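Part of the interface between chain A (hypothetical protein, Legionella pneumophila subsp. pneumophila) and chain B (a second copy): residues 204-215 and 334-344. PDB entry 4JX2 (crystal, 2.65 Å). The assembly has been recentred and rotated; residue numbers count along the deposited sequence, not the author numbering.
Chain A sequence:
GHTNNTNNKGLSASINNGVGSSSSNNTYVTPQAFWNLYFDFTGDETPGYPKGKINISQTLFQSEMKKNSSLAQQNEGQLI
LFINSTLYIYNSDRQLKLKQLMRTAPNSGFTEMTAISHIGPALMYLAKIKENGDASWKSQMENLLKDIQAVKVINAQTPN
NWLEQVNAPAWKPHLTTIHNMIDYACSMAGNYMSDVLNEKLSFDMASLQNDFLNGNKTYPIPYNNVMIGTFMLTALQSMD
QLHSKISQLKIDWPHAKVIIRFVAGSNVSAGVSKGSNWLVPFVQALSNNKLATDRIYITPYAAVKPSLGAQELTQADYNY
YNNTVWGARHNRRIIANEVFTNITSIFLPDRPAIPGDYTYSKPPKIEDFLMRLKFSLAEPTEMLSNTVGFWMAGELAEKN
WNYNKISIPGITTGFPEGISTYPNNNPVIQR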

ATOM      1  N   ASP A 204       3.359  15.656 -31.964  1.00 42.37           N
ATOM      2  CA  ASP A 204       3.670  14.298 -31.512  1.00 43.36           C
ATOM      3  C   ASP A 204       4.468  14.386 -30.202  1.00 50.34           C
ATOM      4  O   ASP A 204       4.862  15.490 -29.822  1.00 49.98           O
HETATM    5  N   MSE A 205       4.697  13.237 -29.510  1.00 48.95           N
HETATM    6  CA  MSE A 205       5.426  13.171 -28.237  1.00 49.69           C
HETATM    7  C   MSE A 205       6.740  13.962 -28.303  1.00 48.23           C
HETATM    8  O   MSE A 205       6.991  14.814 -27.451  1.00 47.39           O
ATOM      9  N   ALA A 206       7.551  13.688 -29.342  1.00 42.02           N
ATOM     10  CA  ALA A 206       8.866  14.270 -29.593  1.00 40.83           C
ATOM     11  C   ALA A 206       8.803  15.776 -29.857  1.00 42.76           C
ATOM     12  O   ALA A 206       9.582  16.524 -29.255  1.00 42.82           O
ATOM     13  N   SER A 207       7.887  16.208 -30.756  1.00 36.93           N
ATOM     14  CA  SER A 207       7.682  17.594 -31.141  1.00 36.32           C
ATOM     15  C   SER A 207       7.224  18.400 -29.938  1.00 38.63           C
ATOM     16  O   SER A 207       7.767  19.481 -29.694  1.00 38.97           O
ATOM     17  N   LEU A 208       6.288  17.845 -29.138  1.00 32.91           N
ATOM     18  CA  LEU A 208       5.768  18.508 -27.937  1.00 32.69           C
ATOM     19  C   LEU A 208       6.905  18.832 -26.946  1.00 38.08           C
ATOM     20  O   LEU A 208       6.967  19.957 -26.424  1.00 38.35           O
ATOM     21  N   GLN A 209       7.817  17.861 -26.729  1.00 33.49           N
ATOM     22  CA  GLN A 209       8.942  18.043 -25.842  1.00 33.56           C
ATOM     23  C   GLN A 209       9.866  19.163 -26.340  1.00 40.49           C
ATOM     24  O   GLN A 209      10.187  20.086 -25.585  1.00 40.40           O
ATOM     25  N   ASN A 210      10.291  19.077 -27.611  1.00 38.49           N
ATOM     26  CA  ASN A 210      11.234  20.030 -28.181  1.00 39.16           C
ATOM     27  C   ASN A 210      10.626  21.429 -28.402  1.00 43.77           C
ATOM     28  O   ASN A 210      11.286  22.415 -28.075  1.00 42.81           O
ATOM     29  N   ASP A 211       9.387  21.517 -28.948  1.00 42.03           N
ATOM     30  CA  ASP A 211       8.760  22.796 -29.324  1.00 42.14           C
ATOM     31  C   ASP A 211       8.117  23.552 -28.177  1.00 44.99           C
ATOM     32  O   ASP A 211       7.961  24.778 -28.276  1.00 44.59           O
ATOM     33  N   PHE A 212       7.721  22.847 -27.114  1.00 41.08           N
ATOM     34  CA  PHE A 212       6.982  23.478 -26.021  1.00 39.30           C
ATOM     35  C   PHE A 212       7.572  23.220 -24.604  1.00 42.02           C
ATOM     36  O   PHE A 212       7.964  24.177 -23.933  1.00 41.66           O
ATOM     37  N   LEU A 213       7.617  21.960 -24.150  1.00 37.15           N
ATOM     38  CA  LEU A 213       8.085  21.642 -22.802  1.00 35.72           C
ATOM     39  C   LEU A 213       9.496  22.176 -22.516  1.00 41.22           C
ATOM     40  O   LEU A 213       9.722  22.715 -21.439  1.00 40.74           O
ATOM     41  N   ASN A 214      10.411  22.086 -23.488  1.00 40.46           N
ATOM     42  CA  ASN A 214      11.809  22.535 -23.347  1.00 40.67           C
ATOM     43  C   ASN A 214      12.007  24.022 -23.635  1.00 42.01           C
ATOM     44  O   ASN A 214      13.083  24.564 -23.360  1.00 40.49           O
ATOM     45  N   GLY A 215      10.979  24.648 -24.186  1.00 37.44           N
ATOM     46  CA  GLY A 215      11.033  26.048 -24.564  1.00 37.72           C
ATOM     47  C   GLY A 215      11.285  26.177 -26.051  1.00 43.75           C
ATOM     48  O   GLY A 215      11.570  25.185 -26.749  1.00 42.92           O
TER
ATOM     49  N   ILE B 334       3.785   4.970 -20.090  1.00 36.60           N
ATOM     50  CA  ILE B 334       4.176   5.087 -21.492  1.00 35.84           C
ATOM     51  C   ILE B 334       4.368   6.564 -21.857  1.00 41.69           C
ATOM     52  O   ILE B 334       5.394   6.915 -22.451  1.00 42.59           O
ATOM     53  N   ILE B 335       3.390   7.424 -21.511  1.00 38.35           N
ATOM     54  CA  ILE B 335       3.422   8.846 -21.877  1.00 38.06           C
ATOM     55  C   ILE B 335       4.646   9.540 -21.267  1.00 40.82           C
ATOM     56  O   ILE B 335       5.375  10.198 -22.005  1.00 39.87           O
ATOM     57  N   ALA B 336       4.918   9.320 -19.966  1.00 37.74           N
ATOM     58  CA  ALA B 336       6.070   9.912 -19.280  1.00 37.53           C
ATOM     59  C   ALA B 336       7.399   9.542 -19.939  1.00 42.73           C
ATOM     60  O   ALA B 336       8.242  10.418 -20.129  1.00 42.22           O
ATOM     61  N   ASN B 337       7.565   8.264 -20.324  1.00 39.73           N
ATOM     62  CA  ASN B 337       8.795   7.806 -20.948  1.00 39.89           C
ATOM     63  C   ASN B 337       8.902   8.210 -22.405  1.00 44.85           C
ATOM     64  O   ASN B 337      10.001   8.547 -22.828  1.00 44.88           O
ATOM     65  N   GLU B 338       7.792   8.232 -23.158  1.00 41.91           N
ATOM     66  CA  GLU B 338       7.821   8.633 -24.569  1.00 42.03           C
ATOM     67  C   GLU B 338       7.989  10.146 -24.733  1.00 46.61           C
ATOM     68  O   GLU B 338       8.618  10.572 -25.716  1.00 49.91           O
ATOM     69  N   VAL B 339       7.407  10.965 -23.814  1.00 39.33           N
ATOM     70  CA  VAL B 339       7.507  12.420 -23.950  1.00 38.77           C
ATOM     71  C   VAL B 339       8.774  13.011 -23.265  1.00 42.92           C
ATOM     72  O   VAL B 339       9.392  13.882 -23.857  1.00 46.58           O
ATOM     73  N   PHE B 340       9.142  12.579 -22.047  1.00 35.05           N
ATOM     74  CA  PHE B 340      10.251  13.168 -21.315  1.00 33.20           C
ATOM     75  C   PHE B 340      11.605  12.484 -21.593  1.00 36.80           C
ATOM     76  O   PHE B 340      12.423  12.342 -20.678  1.00 36.97           O
ATOM     77  N   THR B 341      11.891  12.159 -22.858  1.00 31.79           N
ATOM     78  CA  THR B 341      13.149  11.493 -23.228  1.00 31.56           C
ATOM     79  C   THR B 341      14.427  12.323 -22.939  1.00 35.66           C
ATOM     80  O   THR B 341      15.501  11.738 -22.844  1.00 36.19           O
ATOM     81  N   ASN B 342      14.306  13.642 -22.761  1.00 31.29           N
ATOM     82  CA  ASN B 342      15.442  14.544 -22.540  1.00 30.99           C
ATOM     83  C   ASN B 342      15.779  14.699 -21.082  1.00 35.96           C
ATOM     84  O   ASN B 342      16.782  15.339 -20.754  1.00 37.49           O
ATOM     85  N   ILE B 343      14.933  14.140 -20.209  1.00 31.57           N
ATOM     86  CA  ILE B 343      15.085  14.145 -18.753  1.00 29.59           C
ATOM     87  C   ILE B 343      15.578  12.746 -18.337  1.00 34.58           C
ATOM     88  O   ILE B 343      14.965  11.728 -18.713  1.00 32.84           O
ATOM     89  N   THR B 344      16.687  12.706 -17.562  1.00 32.11           N
ATOM     90  CA  THR B 344      17.315  11.486 -17.045  1.00 30.06           C
ATOM     91  C   THR B 344      16.301  10.718 -16.246  1.00 35.05           C
ATOM     92  O   THR B 344      15.516  11.317 -15.492  1.00 34.71           O
TER

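The contact is built around one knob. Val B339, in the last turn of its helix, puts its side chain among Met A205, Leu A208, Gln A209 and Leu A213, the residues that line one side of the chain A helix. Its p rotamer places CG2 in the hollow: 3.5 Å from the backbone O of Met A205, 3.8 Å from Leu A208 CD2 and 3.7 Å from Leu A213 CD1. Leu A208 (t, p) and Leu A213 (m, t) both point toward chain B, and CD1 of Leu A213 also reaches CE1 of Phe B340 at 4.0 Å. The phenylalanine CA-to-CB bond points away, yet chi1 m brings the end of its ring back nearer to chain A.

Met A205, a selenomethionine, buries more area here than any other residue. With chi1 and chi2 both m and chi3 t, it lies along the chain B helix: SE is 4.0 Å from Val B339 CB, and CE is 3.7 Å from Ile B335 CG1 and 3.3 Å from Glu B338 OE1. That carboxylate oxygen is hydrogen-bonded elsewhere in the structure.

Gln A209 supplies the polar counterpart. Extended in chi1 and chi2 (both t), it carries its amide past the valine to the turn that follows the chain B helix, a type I turn from Phe B340 to Ile B343. There both ends of the amide are used: OE1 accepts from the backbone N of Asn B342 at 3.0 Å, while NE2 donates to Thr B341 OG1 at 2.8 Å, the threonine being p.

At the margin, Asn B342 and Asn A214, both m in chi1, point toward each other's stretch, and Asn B342 ND2 donates to Asn A214 OD1 at 2.9 Å. The rule is economical: an apolar knob in a helical hollow, with an extended glutamine reading the adjoining turn.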

ATOM      1  CB  ASP A 204       4.407  13.457 -32.583  1.00 45.70           C
ATOM      2  CG  ASP A 204       5.615  14.107 -33.201  1.00 54.21           C
ATOM      3  OD1 ASP A 204       6.606  14.317 -32.481  1.00 54.06           O
ATOM      4  OD2 ASP A 204       5.588  14.361 -34.416  1.00 65.03           O
HETATM    5  CB  MSE A 205       5.727  11.707 -27.830  1.00 54.41           C
HETATM    6  CG  MSE A 205       4.503  10.844 -27.540  1.00 65.60           C
HETATM    7 SE   MSE A 205       3.590  11.314 -25.897  0.75 77.22          SE
HETATM    8  CE  MSE A 205       2.851   9.584 -25.555  1.00 73.89           C
ATOM      9  CB  ALA A 206       9.511  13.564 -30.768  1.00 42.43           C
ATOM     10  CB  SER A 207       6.664  17.686 -32.275  1.00 42.82           C
ATOM     11  OG  SER A 207       7.174  17.142 -33.484  1.00 57.92           O
ATOM     12  CB  LEU A 208       4.685  17.637 -27.263  1.00 32.02           C
ATOM     13  CG  LEU A 208       4.229  18.053 -25.862  1.00 35.14           C
ATOM     14  CD1 LEU A 208       3.347  19.315 -25.894  1.00 34.74           C
ATOM     15  CD2 LEU A 208       3.541  16.924 -25.187  1.00 36.56           C
ATOM     16  CB  GLN A 209       9.723  16.728 -25.699  1.00 34.94           C
ATOM     17  CG  GLN A 209      11.001  16.944 -24.885  1.00 39.87           C
ATOM     18  CD  GLN A 209      11.765  15.737 -24.457  1.00 43.61           C
ATOM     19  OE1 GLN A 209      12.105  15.609 -23.285  1.00 37.24           O
ATOM     20  NE2 GLN A 209      12.090  14.856 -25.385  1.00 33.59           N
ATOM     21  CB  ASN A 210      11.779  19.458 -29.487  1.00 41.58           C
ATOM     22  CG  ASN A 210      12.832  20.284 -30.170  1.00 66.29           C
ATOM     23  OD1 ASN A 210      14.011  20.252 -29.822  1.00 62.49           O
ATOM     24  ND2 ASN A 210      12.433  20.995 -31.201  1.00 61.21           N
ATOM     25  CB  ASP A 211       7.698  22.597 -30.423  1.00 44.00           C
ATOM     26  CG  ASP A 211       8.198  21.967 -31.703  1.00 54.59           C
ATOM     27  OD1 ASP A 211       9.409  22.076 -31.988  1.00 55.98           O
ATOM     28  OD2 ASP A 211       7.370  21.412 -32.449  1.00 60.85           O
ATOM     29  CB  PHE A 212       5.510  23.023 -26.088  1.00 39.76           C
ATOM     30  CG  PHE A 212       4.659  23.457 -24.925  1.00 39.92           C
ATOM     31  CD1 PHE A 212       4.349  24.801 -24.729  1.00 41.41           C
ATOM     32  CD2 PHE A 212       4.152  22.525 -24.029  1.00 41.15           C
ATOM     33  CE1 PHE A 212       3.550  25.199 -23.658  1.00 41.11           C
ATOM     34  CE2 PHE A 212       3.365  22.934 -22.945  1.00 42.65           C
ATOM     35  CZ  PHE A 212       3.029  24.262 -22.803  1.00 39.93           C
ATOM     36  CB  LEU A 213       8.012  20.125 -22.533  1.00 34.62           C
ATOM     37  CG  LEU A 213       6.618  19.497 -22.588  1.00 37.65           C
ATOM     38  CD1 LEU A 213       6.692  17.997 -22.445  1.00 37.66           C
ATOM     39  CD2 LEU A 213       5.676  20.113 -21.563  1.00 34.42           C
ATOM     40  CB  ASN A 214      12.719  21.722 -24.274  1.00 37.76           C
ATOM     41  CG  ASN A 214      12.881  20.294 -23.844  1.00 52.05           C
ATOM     42  OD1 ASN A 214      13.284  19.439 -24.638  1.00 50.69           O
ATOM     43  ND2 ASN A 214      12.583  20.003 -22.576  1.00 37.84           N
TER
ATOM     44  CB  ILE B 334       3.130   4.384 -22.403  1.00 38.31           C
ATOM     45  CG1 ILE B 334       3.027   2.873 -22.104  1.00 37.56           C
ATOM     46  CG2 ILE B 334       3.425   4.627 -23.888  1.00 38.73           C
ATOM     47  CD1 ILE B 334       1.709   2.211 -22.676  1.00 40.75           C
ATOM     48  CB  ILE B 335       2.086   9.571 -21.553  1.00 40.85           C
ATOM     49  CG1 ILE B 335       0.942   9.023 -22.468  1.00 40.03           C
ATOM     50  CG2 ILE B 335       2.241  11.088 -21.722  1.00 41.31           C
ATOM     51  CD1 ILE B 335      -0.434   9.222 -21.960  1.00 42.35           C
ATOM     52  CB  ALA B 336       6.087   9.487 -17.837  1.00 37.48           C
ATOM     53  CB  ASN B 337       8.978   6.312 -20.790  1.00 40.28           C
ATOM     54  CG  ASN B 337       9.479   5.969 -19.417  1.00 62.44           C
ATOM     55  OD1 ASN B 337       8.695   5.749 -18.491  1.00 51.66           O
ATOM     56  ND2 ASN B 337      10.802   5.991 -19.236  1.00 64.11           N
ATOM     57  CB  GLU B 338       6.545   8.193 -25.299  1.00 43.76           C
ATOM     58  CG  GLU B 338       6.466   6.707 -25.602  1.00 57.10           C
ATOM     59  CD  GLU B 338       5.294   6.255 -26.458  1.00 87.25           C
ATOM     60  OE1 GLU B 338       4.518   7.114 -26.939  1.00 79.36           O
ATOM     61  OE2 GLU B 338       5.167   5.027 -26.666  1.00 89.83           O
ATOM     62  CB  VAL B 339       6.231  13.200 -23.535  1.00 42.45           C
ATOM     63  CG1 VAL B 339       6.012  13.186 -22.025  1.00 42.11           C
ATOM     64  CG2 VAL B 339       6.321  14.640 -24.019  1.00 43.04           C
ATOM     65  CB  PHE B 340       9.943  13.146 -19.817  1.00 33.73           C
ATOM     66  CG  PHE B 340       8.921  14.144 -19.320  1.00 34.84           C
ATOM     67  CD1 PHE B 340       9.073  15.509 -19.578  1.00 37.38           C
ATOM     68  CD2 PHE B 340       7.893  13.742 -18.469  1.00 34.44           C
ATOM     69  CE1 PHE B 340       8.168  16.434 -19.064  1.00 38.27           C
ATOM     70  CE2 PHE B 340       6.996  14.668 -17.951  1.00 36.93           C
ATOM     71  CZ  PHE B 340       7.150  16.010 -18.235  1.00 36.59           C
ATOM     72  CB  THR B 341      13.138  11.091 -24.701  1.00 31.35           C
ATOM     73  OG1 THR B 341      13.083  12.273 -25.519  1.00 26.72           O
ATOM     74  CG2 THR B 341      12.011  10.077 -25.036  1.00 22.62           C
ATOM     75  CB  ASN B 342      15.168  15.926 -23.146  1.00 26.66           C
ATOM     76  CG  ASN B 342      15.315  16.001 -24.631  1.00 46.13           C
ATOM     77  OD1 ASN B 342      15.998  15.189 -25.270  1.00 45.76           O
ATOM     78  ND2 ASN B 342      14.800  17.079 -25.191  1.00 37.45           N
ATOM     79  CB  ILE B 343      13.720  14.532 -18.126  1.00 31.31           C
ATOM     80  CG1 ILE B 343      13.386  16.000 -18.453  1.00 32.43           C
ATOM     81  CG2 ILE B 343      13.664  14.246 -16.616  1.00 29.77           C
ATOM     82  CD1 ILE B 343      11.979  16.398 -18.105  1.00 41.03           C
ATOM     83  CB  THR B 344      18.531  11.864 -16.221  1.00 33.70           C
ATOM     84  OG1 THR B 344      19.442  12.591 -17.056  1.00 36.74           O
ATOM     85  CG2 THR B 344      19.215  10.666 -15.579  1.00 29.59           C
TER